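Side-chain contacts in PpBBE-like 1 D396N (Physcomitrella patens subsp. patens, PDB 6EO5), which oxidises cellobiose as a flavin-dependent oxidase of the berberine bridge enzyme family: residues Lys191-Ala196 with Thr203-Val208; Gly149-Gly154 with Phe211-His216. All coordinates share one frame; numbering follows the deposited sequence.

Contact 1 (Lys191-Ala196 with Thr203-Val208). With FAD (flavin-adenine dinucleotide), chain C.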
ATOM      1  N   LYS A 191       2.534  22.395   8.464  1.00 70.72           N
ATOM      2  CA  LYS A 191       3.603  21.596   7.861  1.00 67.23           C
ATOM      3  C   LYS A 191       3.902  20.320   8.651  1.00 72.16           C
ATOM      4  O   LYS A 191       4.300  19.304   8.063  1.00 71.03           O
ATOM      5  CB  LYS A 191       4.879  22.432   7.739  1.00 67.79           C
ATOM      6  CG  LYS A 191       4.679  23.789   7.082  1.00 79.07           C
ATOM      7  CD  LYS A 191       6.002  24.531   6.904  1.00 80.95           C
ATOM      8  CE  LYS A 191       5.760  25.931   6.348  1.00 87.89           C
ATOM      9  NZ  LYS A 191       7.022  26.639   5.985  1.00 95.26           N
ATOM     10  N   ASP A 192       3.736  20.355   9.977  1.00 70.94           N
ATOM     11  CA  ASP A 192       4.033  19.183  10.804  1.00 69.32           C
ATOM     12  C   ASP A 192       3.068  18.041  10.498  1.00 67.12           C
ATOM     13  O   ASP A 192       3.487  16.904  10.250  1.00 64.70           O
ATOM     14  CB  ASP A 192       3.983  19.560  12.296  1.00 65.60           C
ATOM     15  CG  ASP A 192       2.691  20.302  12.696  1.00 70.11           C
ATOM     16  OD1 ASP A 192       2.107  21.029  11.862  1.00 73.57           O
ATOM     17  OD2 ASP A 192       2.261  20.170  13.857  1.00 72.90           O
ATOM     18  N   LEU A 193       1.767  18.334  10.503  1.00 68.75           N
ATOM     19  CA  LEU A 193       0.772  17.344  10.111  1.00 66.11           C
ATOM     20  C   LEU A 193       1.000  16.878   8.676  1.00 67.49           C
ATOM     21  O   LEU A 193       0.793  15.700   8.352  1.00 67.85           O
ATOM     22  CB  LEU A 193      -0.620  17.944  10.279  1.00 61.62           C
ATOM     23  CG  LEU A 193      -1.813  17.012  10.155  1.00 65.79           C
ATOM     24  CD1 LEU A 193      -1.709  15.908  11.167  1.00 67.15           C
ATOM     25  CD2 LEU A 193      -3.074  17.812  10.367  1.00 70.33           C
ATOM     26  N   TYR A 194       1.446  17.788   7.805  1.00 63.92           N
ATOM     27  CA  TYR A 194       1.682  17.425   6.416  1.00 63.94           C
ATOM     28  C   TYR A 194       2.858  16.461   6.299  1.00 61.18           C
ATOM     29  O   TYR A 194       2.817  15.515   5.509  1.00 59.57           O
ATOM     30  CB  TYR A 194       1.902  18.694   5.583  1.00 61.40           C
ATOM     31  CG  TYR A 194       2.109  18.475   4.097  1.00 59.40           C
ATOM     32  CD1 TYR A 194       1.151  17.826   3.318  1.00 61.05           C
ATOM     33  CD2 TYR A 194       3.260  18.945   3.466  1.00 62.29           C
ATOM     34  CE1 TYR A 194       1.345  17.640   1.946  1.00 58.81           C
ATOM     35  CE2 TYR A 194       3.462  18.770   2.102  1.00 59.53           C
ATOM     36  CZ  TYR A 194       2.508  18.114   1.354  1.00 59.77           C
ATOM     37  OH  TYR A 194       2.737  17.941   0.011  1.00 61.96           O
ATOM     38  N   PHE A 195       3.908  16.679   7.089  1.00 61.41           N
ATOM     39  CA  PHE A 195       5.012  15.721   7.161  1.00 63.37           C
ATOM     40  C   PHE A 195       4.530  14.347   7.628  1.00 62.36           C
ATOM     41  O   PHE A 195       4.878  13.315   7.037  1.00 60.43           O
ATOM     42  CB  PHE A 195       6.083  16.274   8.097  1.00 58.95           C
ATOM     43  CG  PHE A 195       7.207  15.341   8.375  1.00 57.80           C
ATOM     44  CD1 PHE A 195       7.105  14.384   9.381  1.00 59.20           C
ATOM     45  CD2 PHE A 195       8.398  15.459   7.687  1.00 60.19           C
ATOM     46  CE1 PHE A 195       8.149  13.533   9.665  1.00 55.41           C
ATOM     47  CE2 PHE A 195       9.458  14.606   7.967  1.00 60.85           C
ATOM     48  CZ  PHE A 195       9.329  13.642   8.956  1.00 59.09           C
ATOM     49  N   ALA A 196       3.716  14.316   8.684  1.00 57.15           N
ATOM     50  CA  ALA A 196       3.325  13.044   9.282  1.00 59.22           C
ATOM     51  C   ALA A 196       2.489  12.192   8.331  1.00 62.87           C
ATOM     52  O   ALA A 196       2.652  10.963   8.295  1.00 64.23           O
ATOM     53  CB  ALA A 196       2.562  13.289  10.585  1.00 56.46           C
ATOM     54  N   THR A 203      -4.733   6.398  10.366  1.00 65.79           N
ATOM     55  CA  THR A 203      -5.459   6.530  11.630  1.00 57.70           C
ATOM     56  C   THR A 203      -4.853   7.540  12.606  1.00 62.92           C
ATOM     57  O   THR A 203      -5.575   8.381  13.150  1.00 66.65           O
ATOM     58  CB  THR A 203      -5.575   5.162  12.317  1.00 60.68           C
ATOM     59  OG1 THR A 203      -6.572   4.377  11.656  1.00 62.33           O
ATOM     60  CG2 THR A 203      -5.948   5.315  13.805  1.00 63.77           C
ATOM     61  N   SER A 204      -3.531   7.498  12.800  1.00 64.37           N
ATOM     62  CA  SER A 204      -2.906   8.037  14.009  1.00 63.98           C
ATOM     63  C   SER A 204      -3.177   9.520  14.241  1.00 65.02           C
ATOM     64  O   SER A 204      -3.068   9.977  15.385  1.00 65.49           O
ATOM     65  CB  SER A 204      -1.393   7.797  13.981  1.00 62.83           C
ATOM     66  OG  SER A 204      -1.084   6.434  14.233  1.00 59.76           O
ATOM     67  N   TYR A 205      -3.513  10.286  13.196  1.00 65.81           N
ATOM     68  CA  TYR A 205      -3.657  11.735  13.312  1.00 61.18           C
ATOM     69  C   TYR A 205      -5.055  12.233  12.984  1.00 61.46           C
ATOM     70  O   TYR A 205      -5.264  13.448  12.934  1.00 60.00           O
ATOM     71  CB  TYR A 205      -2.641  12.455  12.420  1.00 60.03           C
ATOM     72  CG  TYR A 205      -1.217  12.128  12.787  1.00 63.14           C
ATOM     73  CD1 TYR A 205      -0.562  11.045  12.212  1.00 63.86           C
ATOM     74  CD2 TYR A 205      -0.534  12.878  13.728  1.00 60.32           C
ATOM     75  CE1 TYR A 205       0.742  10.733  12.556  1.00 62.81           C
ATOM     76  CE2 TYR A 205       0.773  12.572  14.081  1.00 60.36           C
ATOM     77  CZ  TYR A 205       1.407  11.500  13.493  1.00 59.81           C
ATOM     78  OH  TYR A 205       2.707  11.201  13.836  1.00 55.48           O
ATOM     79  N   GLY A 206      -6.016  11.346  12.775  1.00 60.20           N
ATOM     80  CA  GLY A 206      -7.351  11.778  12.441  1.00 60.86           C
ATOM     81  C   GLY A 206      -7.831  11.109  11.178  1.00 65.70           C
ATOM     82  O   GLY A 206      -7.184  10.207  10.634  1.00 69.17           O
ATOM     83  N   ILE A 207      -8.981  11.562  10.693  1.00 63.19           N
ATOM     84  CA  ILE A 207      -9.679  10.925   9.586  1.00 66.12           C
ATOM     85  C   ILE A 207      -9.541  11.835   8.373  1.00 66.17           C
ATOM     86  O   ILE A 207     -10.202  12.874   8.292  1.00 65.11           O
ATOM     87  CB  ILE A 207     -11.146  10.657   9.930  1.00 63.08           C
ATOM     88  CG1 ILE A 207     -11.212   9.756  11.164  1.00 60.66           C
ATOM     89  CG2 ILE A 207     -11.870  10.057   8.730  1.00 61.66           C
ATOM     90  CD1 ILE A 207     -12.581   9.356  11.567  1.00 63.59           C
ATOM     91  N   VAL A 208      -8.673  11.455   7.431  1.00 66.37           N
ATOM     92  CA  VAL A 208      -8.538  12.196   6.182  1.00 64.81           C
ATOM     93  C   VAL A 208      -9.828  12.065   5.385  1.00 66.80           C
ATOM     94  O   VAL A 208     -10.346  10.958   5.192  1.00 66.98           O
ATOM     95  CB  VAL A 208      -7.330  11.697   5.374  1.00 62.05           C
ATOM     96  CG1 VAL A 208      -7.313  12.343   3.980  1.00 60.26           C
ATOM     97  CG2 VAL A 208      -6.036  12.001   6.110  1.00 58.19           C
TER
HETATM   98  PA  FAD C 601      -7.487   0.063   4.998  1.00 59.67           P
HETATM   99  O1A FAD C 601      -7.460  -1.274   5.722  1.00 53.70           O
HETATM  100  O2A FAD C 601      -8.890   0.594   4.851  1.00 58.80           O
HETATM  101  O5B FAD C 601      -6.522   1.177   5.655  1.00 57.32           O
HETATM  102  C5B FAD C 601      -5.243   0.848   6.153  1.00 58.34           C
HETATM  103  C4B FAD C 601      -4.855   1.770   7.304  1.00 56.92           C
HETATM  104  O4B FAD C 601      -5.042   3.123   6.930  1.00 59.84           O
HETATM  105  C3B FAD C 601      -5.713   1.540   8.536  1.00 58.39           C
HETATM  106  O3B FAD C 601      -4.936   1.821   9.679  1.00 60.19           O
HETATM  107  C2B FAD C 601      -6.781   2.592   8.400  1.00 58.68           C
HETATM  108  O2B FAD C 601      -7.346   2.930   9.642  1.00 61.00           O
HETATM  109  C1B FAD C 601      -6.012   3.742   7.760  1.00 62.56           C
HETATM  110  N9A FAD C 601      -6.952   4.606   7.011  1.00 62.86           N
HETATM  111  C8A FAD C 601      -7.846   4.207   6.046  1.00 62.51           C
HETATM  112  N7A FAD C 601      -8.538   5.285   5.619  1.00 61.95           N
HETATM  113  C5A FAD C 601      -8.105   6.368   6.300  1.00 59.10           C
HETATM  114  C6A FAD C 601      -8.480   7.698   6.262  1.00 61.67           C
HETATM  115  N6A FAD C 601      -9.436   8.089   5.426  1.00 63.21           N
HETATM  116  N1A FAD C 601      -7.855   8.607   7.086  1.00 62.62           N
HETATM  117  C2A FAD C 601      -6.874   8.183   7.952  1.00 59.17           C
HETATM  118  N3A FAD C 601      -6.505   6.855   7.995  1.00 61.34           N
HETATM  119  C4A FAD C 601      -7.116   5.959   7.181  1.00 61.90           C
HETATM  120  N1  FAD C 601       0.796  -1.766  -1.557  1.00 57.61           N
HETATM  121  C2  FAD C 601       1.584  -1.075  -2.485  1.00 62.28           C
HETATM  122  O2  FAD C 601       2.330  -0.128  -2.160  1.00 55.17           O
HETATM  123  N3  FAD C 601       1.526  -1.446  -3.818  1.00 63.86           N
HETATM  124  C4  FAD C 601       0.712  -2.482  -4.225  1.00 61.41           C
HETATM  125  O4  FAD C 601       0.670  -2.780  -5.415  1.00 65.96           O
HETATM  126  C4X FAD C 601      -0.067  -3.169  -3.306  1.00 62.15           C
HETATM  127  N5  FAD C 601      -0.912  -4.172  -3.729  1.00 61.75           N
HETATM  128  C5X FAD C 601      -1.909  -4.631  -2.889  1.00 60.76           C
HETATM  129  C6  FAD C 601      -2.843  -5.541  -3.373  1.00 59.00           C
HETATM  130  C7  FAD C 601      -3.948  -5.952  -2.611  1.00 60.59           C
HETATM  131  C7M FAD C 601      -4.951  -6.930  -3.181  1.00 55.46           C
HETATM  132  C8  FAD C 601      -4.037  -5.505  -1.276  1.00 55.80           C
HETATM  133  C8M FAD C 601      -5.136  -5.998  -0.354  1.00 54.87           C
HETATM  134  C9  FAD C 601      -3.031  -4.657  -0.775  1.00 58.48           C
HETATM  135  C9A FAD C 601      -1.969  -4.190  -1.569  1.00 60.98           C
HETATM  136  N10 FAD C 601      -0.934  -3.379  -1.086  1.00 59.23           N
HETATM  137  C10 FAD C 601      -0.056  -2.780  -1.969  1.00 58.15           C
HETATM  138  C1' FAD C 601      -0.908  -2.900   0.327  1.00 56.75           C
HETATM  139  C2' FAD C 601      -1.702  -1.600   0.425  1.00 58.43           C
HETATM  140  O2' FAD C 601      -0.981  -0.481  -0.036  1.00 56.72           O
HETATM  141  C3' FAD C 601      -2.079  -1.376   1.872  1.00 54.81           C
HETATM  142  O3' FAD C 601      -2.837  -2.498   2.255  1.00 55.42           O
HETATM  143  C4' FAD C 601      -2.865  -0.076   2.015  1.00 56.12           C
HETATM  144  O4' FAD C 601      -2.598   0.475   3.290  1.00 52.97           O
HETATM  145  C5' FAD C 601      -4.358  -0.319   1.804  1.00 53.17           C
HETATM  146  O5' FAD C 601      -5.151   0.824   2.048  1.00 53.90           O
HETATM  147  P   FAD C 601      -6.742   0.623   2.255  1.00 57.10           P
HETATM  148  O1P FAD C 601      -7.409   1.975   2.355  1.00 60.40           O
HETATM  149  O2P FAD C 601      -7.380  -0.257   1.213  1.00 59.87           O
HETATM  150  O3P FAD C 601      -6.804  -0.281   3.584  1.00 62.08           O
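Tyr-205 holds its ring carbon CG anti to its own carbonyl carbon (chi1 -61°), which turns the ring toward helix 191-200. Leu-193 meets it with CG anti to the backbone N (chi1 -170°), a torsion that carries the branch CD1 over to the base of the tyrosine. There CD1 of Leu-193 lies 3.8 Å from CB of Tyr-205. The two side chains run alongside each other with opposite headings. Farther out, the methyl of Ala-196 sits over one face of the ring, nearer its outer, hydroxyl-bearing end than its centre. Its CB is 3.6 Å from CZ of Tyr-205 and 3.9 Å from the ring centroid, a CH-pi contact. The phenol oxygen reaches past the methyl and is hydrogen-bonded to the carbonyl O of Leu-449. That residue belongs to helix 446-456, whose Leu-449 and Trp-456 also touch Ala-196 and Leu-193.

Residues Thr-203 to Gly-206 form a type I beta turn, which joins the helix to strand 207-217 in the FAD-binding part of this VAO-type fold. Gly-206 has backbone angles at which a side chain would jam against the preceding carbonyl. Backbone atoms at the start of the turn and just after it bind the adenine. Thr-203 N donates to N3A of FAD at 3.0 Å, nearly straight at 165°. Val-208 N donates to FAD N1A over 3.0 Å, and FAD N6A donates to Val-208 O at 3.0 Å. The last two bonds make a two-point grip on the adenine rim, while CB of Val-208 lies 3.6 Å from N1A of FAD.

Contact 2 (Gly149-Gly154 with Phe211-His216). With FAD (flavin-adenine dinucleotide), chain C.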
ATOM      1  N   GLY A 149      -5.468   4.458   2.790  1.00 57.58           N
ATOM      2  CA  GLY A 149      -4.380   3.723   3.412  1.00 54.19           C
ATOM      3  C   GLY A 149      -3.162   3.650   2.516  1.00 56.44           C
ATOM      4  O   GLY A 149      -2.045   3.963   2.934  1.00 56.85           O
ATOM      5  N   HIS A 150      -3.376   3.263   1.256  1.00 56.28           N
ATOM      6  CA  HIS A 150      -2.318   3.216   0.254  1.00 55.63           C
ATOM      7  C   HIS A 150      -1.462   4.480   0.278  1.00 57.97           C
ATOM      8  O   HIS A 150      -0.244   4.416   0.486  1.00 57.88           O
ATOM      9  CB  HIS A 150      -2.958   3.018  -1.120  1.00 57.99           C
ATOM     10  CG  HIS A 150      -1.993   2.658  -2.208  1.00 59.89           C
ATOM     11  ND1 HIS A 150      -1.251   1.495  -2.194  1.00 55.40           N
ATOM     12  CD2 HIS A 150      -1.677   3.294  -3.363  1.00 58.69           C
ATOM     13  CE1 HIS A 150      -0.510   1.438  -3.286  1.00 58.14           C
ATOM     14  NE2 HIS A 150      -0.752   2.517  -4.015  1.00 59.71           N
ATOM     15  N   ALA A 151      -2.099   5.648   0.101  1.00 56.33           N
ATOM     16  CA  ALA A 151      -1.366   6.912  -0.012  1.00 57.83           C
ATOM     17  C   ALA A 151      -0.739   7.334   1.315  1.00 57.99           C
ATOM     18  O   ALA A 151       0.369   7.891   1.338  1.00 52.99           O
ATOM     19  CB  ALA A 151      -2.291   8.020  -0.528  1.00 58.00           C
ATOM     20  N   LEU A 152      -1.438   7.092   2.429  1.00 59.30           N
ATOM     21  CA  LEU A 152      -0.921   7.507   3.727  1.00 60.53           C
ATOM     22  C   LEU A 152       0.264   6.656   4.183  1.00 60.81           C
ATOM     23  O   LEU A 152       0.967   7.050   5.123  1.00 62.62           O
ATOM     24  CB  LEU A 152      -2.045   7.473   4.769  1.00 60.41           C
ATOM     25  CG  LEU A 152      -3.188   8.484   4.566  1.00 58.60           C
ATOM     26  CD1 LEU A 152      -4.324   8.209   5.526  1.00 54.99           C
ATOM     27  CD2 LEU A 152      -2.722   9.936   4.679  1.00 55.24           C
ATOM     28  N   GLY A 153       0.520   5.518   3.534  1.00 57.56           N
ATOM     29  CA  GLY A 153       1.635   4.678   3.930  1.00 57.40           C
ATOM     30  C   GLY A 153       2.772   4.612   2.928  1.00 55.88           C
ATOM     31  O   GLY A 153       3.782   3.945   3.170  1.00 58.13           O
ATOM     32  N   GLY A 154       2.621   5.293   1.794  1.00 56.52           N
ATOM     33  CA  GLY A 154       3.613   5.247   0.733  1.00 53.31           C
ATOM     34  C   GLY A 154       2.984   4.994  -0.626  1.00 55.94           C
ATOM     35  O   GLY A 154       2.548   5.927  -1.306  1.00 58.07           O
ATOM     36  N   PHE A 211      -7.978  14.037  -0.507  1.00 61.65           N
ATOM     37  CA  PHE A 211      -6.613  14.244  -0.956  1.00 62.95           C
ATOM     38  C   PHE A 211      -6.584  15.204  -2.141  1.00 64.50           C
ATOM     39  O   PHE A 211      -7.523  15.261  -2.941  1.00 65.05           O
ATOM     40  CB  PHE A 211      -5.972  12.932  -1.407  1.00 62.41           C
ATOM     41  CG  PHE A 211      -5.702  11.968  -0.313  1.00 58.01           C
ATOM     42  CD1 PHE A 211      -4.490  11.997   0.357  1.00 59.74           C
ATOM     43  CD2 PHE A 211      -6.634  11.004   0.024  1.00 59.92           C
ATOM     44  CE1 PHE A 211      -4.218  11.104   1.364  1.00 55.30           C
ATOM     45  CE2 PHE A 211      -6.371  10.092   1.039  1.00 61.22           C
ATOM     46  CZ  PHE A 211      -5.159  10.144   1.709  1.00 56.47           C
ATOM     47  N   THR A 212      -5.478  15.929  -2.275  1.00 62.66           N
ATOM     48  CA  THR A 212      -5.150  16.629  -3.511  1.00 67.31           C
ATOM     49  C   THR A 212      -3.819  16.095  -4.015  1.00 65.72           C
ATOM     50  O   THR A 212      -2.798  16.237  -3.331  1.00 65.59           O
ATOM     51  CB  THR A 212      -5.071  18.143  -3.318  1.00 66.04           C
ATOM     52  OG1 THR A 212      -6.329  18.627  -2.842  1.00 69.08           O
ATOM     53  CG2 THR A 212      -4.765  18.806  -4.639  1.00 59.21           C
ATOM     54  N   PHE A 213      -3.836  15.501  -5.212  1.00 65.48           N
ATOM     55  CA  PHE A 213      -2.688  14.814  -5.793  1.00 63.31           C
ATOM     56  C   PHE A 213      -2.094  15.597  -6.952  1.00 63.80           C
ATOM     57  O   PHE A 213      -2.821  16.189  -7.752  1.00 65.90           O
ATOM     58  CB  PHE A 213      -3.069  13.420  -6.297  1.00 56.42           C
ATOM     59  CG  PHE A 213      -3.318  12.430  -5.206  1.00 62.76           C
ATOM     60  CD1 PHE A 213      -2.258  11.934  -4.457  1.00 61.88           C
ATOM     61  CD2 PHE A 213      -4.602  11.989  -4.928  1.00 60.77           C
ATOM     62  CE1 PHE A 213      -2.467  11.015  -3.454  1.00 56.91           C
ATOM     63  CE2 PHE A 213      -4.824  11.067  -3.923  1.00 62.43           C
ATOM     64  CZ  PHE A 213      -3.753  10.577  -3.182  1.00 60.20           C
ATOM     65  N   ARG A 214      -0.766  15.598  -7.025  1.00 65.70           N
ATOM     66  CA  ARG A 214      -0.073  15.890  -8.272  1.00 63.17           C
ATOM     67  C   ARG A 214      -0.309  14.732  -9.234  1.00 64.58           C
ATOM     68  O   ARG A 214      -0.189  13.566  -8.843  1.00 63.75           O
ATOM     69  CB  ARG A 214       1.423  16.081  -8.015  1.00 60.69           C
ATOM     70  CG  ARG A 214       2.262  16.235  -9.263  1.00 68.47           C
ATOM     71  CD  ARG A 214       2.055  17.625  -9.874  1.00 81.81           C
ATOM     72  NE  ARG A 214       2.496  18.683  -8.957  1.00 90.04           N
ATOM     73  CZ  ARG A 214       1.961  19.901  -8.899  1.00 83.50           C
ATOM     74  NH1 ARG A 214       0.943  20.211  -9.695  1.00 81.02           N
ATOM     75  NH2 ARG A 214       2.430  20.799  -8.035  1.00 75.65           N
ATOM     76  N   VAL A 215      -0.688  15.038 -10.475  1.00 64.36           N
ATOM     77  CA  VAL A 215      -0.975  14.006 -11.468  1.00 61.68           C
ATOM     78  C   VAL A 215       0.045  14.110 -12.598  1.00 59.33           C
ATOM     79  O   VAL A 215       0.773  15.094 -12.717  1.00 59.09           O
ATOM     80  CB  VAL A 215      -2.420  14.078 -12.000  1.00 63.16           C
ATOM     81  CG1 VAL A 215      -3.409  13.879 -10.852  1.00 59.41           C
ATOM     82  CG2 VAL A 215      -2.677  15.390 -12.740  1.00 62.33           C
ATOM     83  N   HIS A 216       0.112  13.053 -13.417  1.00 60.82           N
ATOM     84  CA  HIS A 216       1.150  12.910 -14.436  1.00 60.13           C
ATOM     85  C   HIS A 216       0.574  12.435 -15.765  1.00 63.79           C
ATOM     86  O   HIS A 216      -0.276  11.538 -15.801  1.00 61.94           O
ATOM     87  CB  HIS A 216       2.243  11.941 -13.980  1.00 57.60           C
ATOM     88  CG  HIS A 216       2.820  12.290 -12.645  1.00 63.46           C
ATOM     89  ND1 HIS A 216       3.979  13.021 -12.502  1.00 59.58           N
ATOM     90  CD2 HIS A 216       2.379  12.033 -11.389  1.00 61.39           C
ATOM     91  CE1 HIS A 216       4.236  13.185 -11.216  1.00 56.47           C
ATOM     92  NE2 HIS A 216       3.279  12.599 -10.520  1.00 58.60           N
TER
HETATM   93  PA  FAD C 601      -7.487   0.063   4.998  1.00 59.67           P
HETATM   94  O1A FAD C 601      -7.460  -1.274   5.722  1.00 53.70           O
HETATM   95  O2A FAD C 601      -8.890   0.594   4.851  1.00 58.80           O
HETATM   96  O5B FAD C 601      -6.522   1.177   5.655  1.00 57.32           O
HETATM   97  C5B FAD C 601      -5.243   0.848   6.153  1.00 58.34           C
HETATM   98  C4B FAD C 601      -4.855   1.770   7.304  1.00 56.92           C
HETATM   99  O4B FAD C 601      -5.042   3.123   6.930  1.00 59.84           O
HETATM  100  C3B FAD C 601      -5.713   1.540   8.536  1.00 58.39           C
HETATM  101  O3B FAD C 601      -4.936   1.821   9.679  1.00 60.19           O
HETATM  102  C2B FAD C 601      -6.781   2.592   8.400  1.00 58.68           C
HETATM  103  O2B FAD C 601      -7.346   2.930   9.642  1.00 61.00           O
HETATM  104  C1B FAD C 601      -6.012   3.742   7.760  1.00 62.56           C
HETATM  105  N9A FAD C 601      -6.952   4.606   7.011  1.00 62.86           N
HETATM  106  C8A FAD C 601      -7.846   4.207   6.046  1.00 62.51           C
HETATM  107  N7A FAD C 601      -8.538   5.285   5.619  1.00 61.95           N
HETATM  108  C5A FAD C 601      -8.105   6.368   6.300  1.00 59.10           C
HETATM  109  C6A FAD C 601      -8.480   7.698   6.262  1.00 61.67           C
HETATM  110  N6A FAD C 601      -9.436   8.089   5.426  1.00 63.21           N
HETATM  111  N1A FAD C 601      -7.855   8.607   7.086  1.00 62.62           N
HETATM  112  C2A FAD C 601      -6.874   8.183   7.952  1.00 59.17           C
HETATM  113  N3A FAD C 601      -6.505   6.855   7.995  1.00 61.34           N
HETATM  114  C4A FAD C 601      -7.116   5.959   7.181  1.00 61.90           C
HETATM  115  N1  FAD C 601       0.796  -1.766  -1.557  1.00 57.61           N
HETATM  116  C2  FAD C 601       1.584  -1.075  -2.485  1.00 62.28           C
HETATM  117  O2  FAD C 601       2.330  -0.128  -2.160  1.00 55.17           O
HETATM  118  N3  FAD C 601       1.526  -1.446  -3.818  1.00 63.86           N
HETATM  119  C4  FAD C 601       0.712  -2.482  -4.225  1.00 61.41           C
HETATM  120  O4  FAD C 601       0.670  -2.780  -5.415  1.00 65.96           O
HETATM  121  C4X FAD C 601      -0.067  -3.169  -3.306  1.00 62.15           C
HETATM  122  N5  FAD C 601      -0.912  -4.172  -3.729  1.00 61.75           N
HETATM  123  C5X FAD C 601      -1.909  -4.631  -2.889  1.00 60.76           C
HETATM  124  C6  FAD C 601      -2.843  -5.541  -3.373  1.00 59.00           C
HETATM  125  C7  FAD C 601      -3.948  -5.952  -2.611  1.00 60.59           C
HETATM  126  C7M FAD C 601      -4.951  -6.930  -3.181  1.00 55.46           C
HETATM  127  C8  FAD C 601      -4.037  -5.505  -1.276  1.00 55.80           C
HETATM  128  C8M FAD C 601      -5.136  -5.998  -0.354  1.00 54.87           C
HETATM  129  C9  FAD C 601      -3.031  -4.657  -0.775  1.00 58.48           C
HETATM  130  C9A FAD C 601      -1.969  -4.190  -1.569  1.00 60.98           C
HETATM  131  N10 FAD C 601      -0.934  -3.379  -1.086  1.00 59.23           N
HETATM  132  C10 FAD C 601      -0.056  -2.780  -1.969  1.00 58.15           C
HETATM  133  C1' FAD C 601      -0.908  -2.900   0.327  1.00 56.75           C
HETATM  134  C2' FAD C 601      -1.702  -1.600   0.425  1.00 58.43           C
HETATM  135  O2' FAD C 601      -0.981  -0.481  -0.036  1.00 56.72           O
HETATM  136  C3' FAD C 601      -2.079  -1.376   1.872  1.00 54.81           C
HETATM  137  O3' FAD C 601      -2.837  -2.498   2.255  1.00 55.42           O
HETATM  138  C4' FAD C 601      -2.865  -0.076   2.015  1.00 56.12           C
HETATM  139  O4' FAD C 601      -2.598   0.475   3.290  1.00 52.97           O
HETATM  140  C5' FAD C 601      -4.358  -0.319   1.804  1.00 53.17           C
HETATM  141  O5' FAD C 601      -5.151   0.824   2.048  1.00 53.90           O
HETATM  142  P   FAD C 601      -6.742   0.623   2.255  1.00 57.10           P
HETATM  143  O1P FAD C 601      -7.409   1.975   2.355  1.00 60.40           O
HETATM  144  O2P FAD C 601      -7.380  -0.257   1.213  1.00 59.87           O
HETATM  145  O3P FAD C 601      -6.804  -0.281   3.584  1.00 62.08           O
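Ala-151 and Leu-152 of helix 147-153 meet two phenylalanines of strand 207-217. The methyl CB of Ala-151 lies 4.0 Å from CZ of Phe-213, at the edge of that ring and in its plane. The same methyl approaches the Phe-211 ring obliquely. Leu-152 comes to the edge of Phe-211, with CD2 3.8 Å from CE1 of that ring. Its CG is in the ring plane, 3.8 Å from CZ of Phe-211. Its other branch, CD1, turns to the cofactor and lies 3.5 Å from C2A of FAD, so one leucine touches both the phenylalanine and the adenine.

The axes of helix 149-153 and strand 211-214 approach to 11.4 Å at 64°, and Ala-151, Leu-152 and the two phenylalanines bridge the gap. This is a helix laid against the antiparallel sheet of the FAD-binding part of the VAO-type fold. Its other side faces the cofactor. Gly-149 N donates to FAD O1P at 3.2 Å, and a CB on this glycine would clash with O5' of the cofactor. His-150 has CG anti to the backbone N (chi1 -168°), which directs the imidazole to the flavin end. Its ND1 is hydrogen-bonded to the ribityl hydroxyl O2' of FAD at 2.9 Å, almost straight at 170°. With an alanine here, O2' of FAD would lose this partner, and that stretch of the ribityl chain would probably be held less firmly.

Farther out, Gly-140 N is hydrogen-bonded to NE2 of His-150; with ND1 also held, this restrains the turn of the ring. Val-166 touches His-150, Ala-151 and Phe-213. Ile-170 and Val-173 of strand 170-176 pack on Phe-211.

Contacts 1 and 2 share strand 207-217 and the same FAD. Their centres are about 13 Å apart. They meet where CG2 of Val-208 lies 4.2 Å from CD2 of Leu-152, an apolar touch close to the adenine. In contact 1 it is residues 203-208 that meet the adenine end of the cofactor. Contact 2 extends from there along the diphosphate and ribityl chain toward the flavin. Contact 1 lies between the two segments of contact 2 in the chain. Pro-76 O, Gly-146 N and Tyr-428 OH add further hydrogen bonds to FAD. Both contacts are buried; the centre of contact 2 is about 10 Å from the centre of the chain, that of contact 1 about 17 Å.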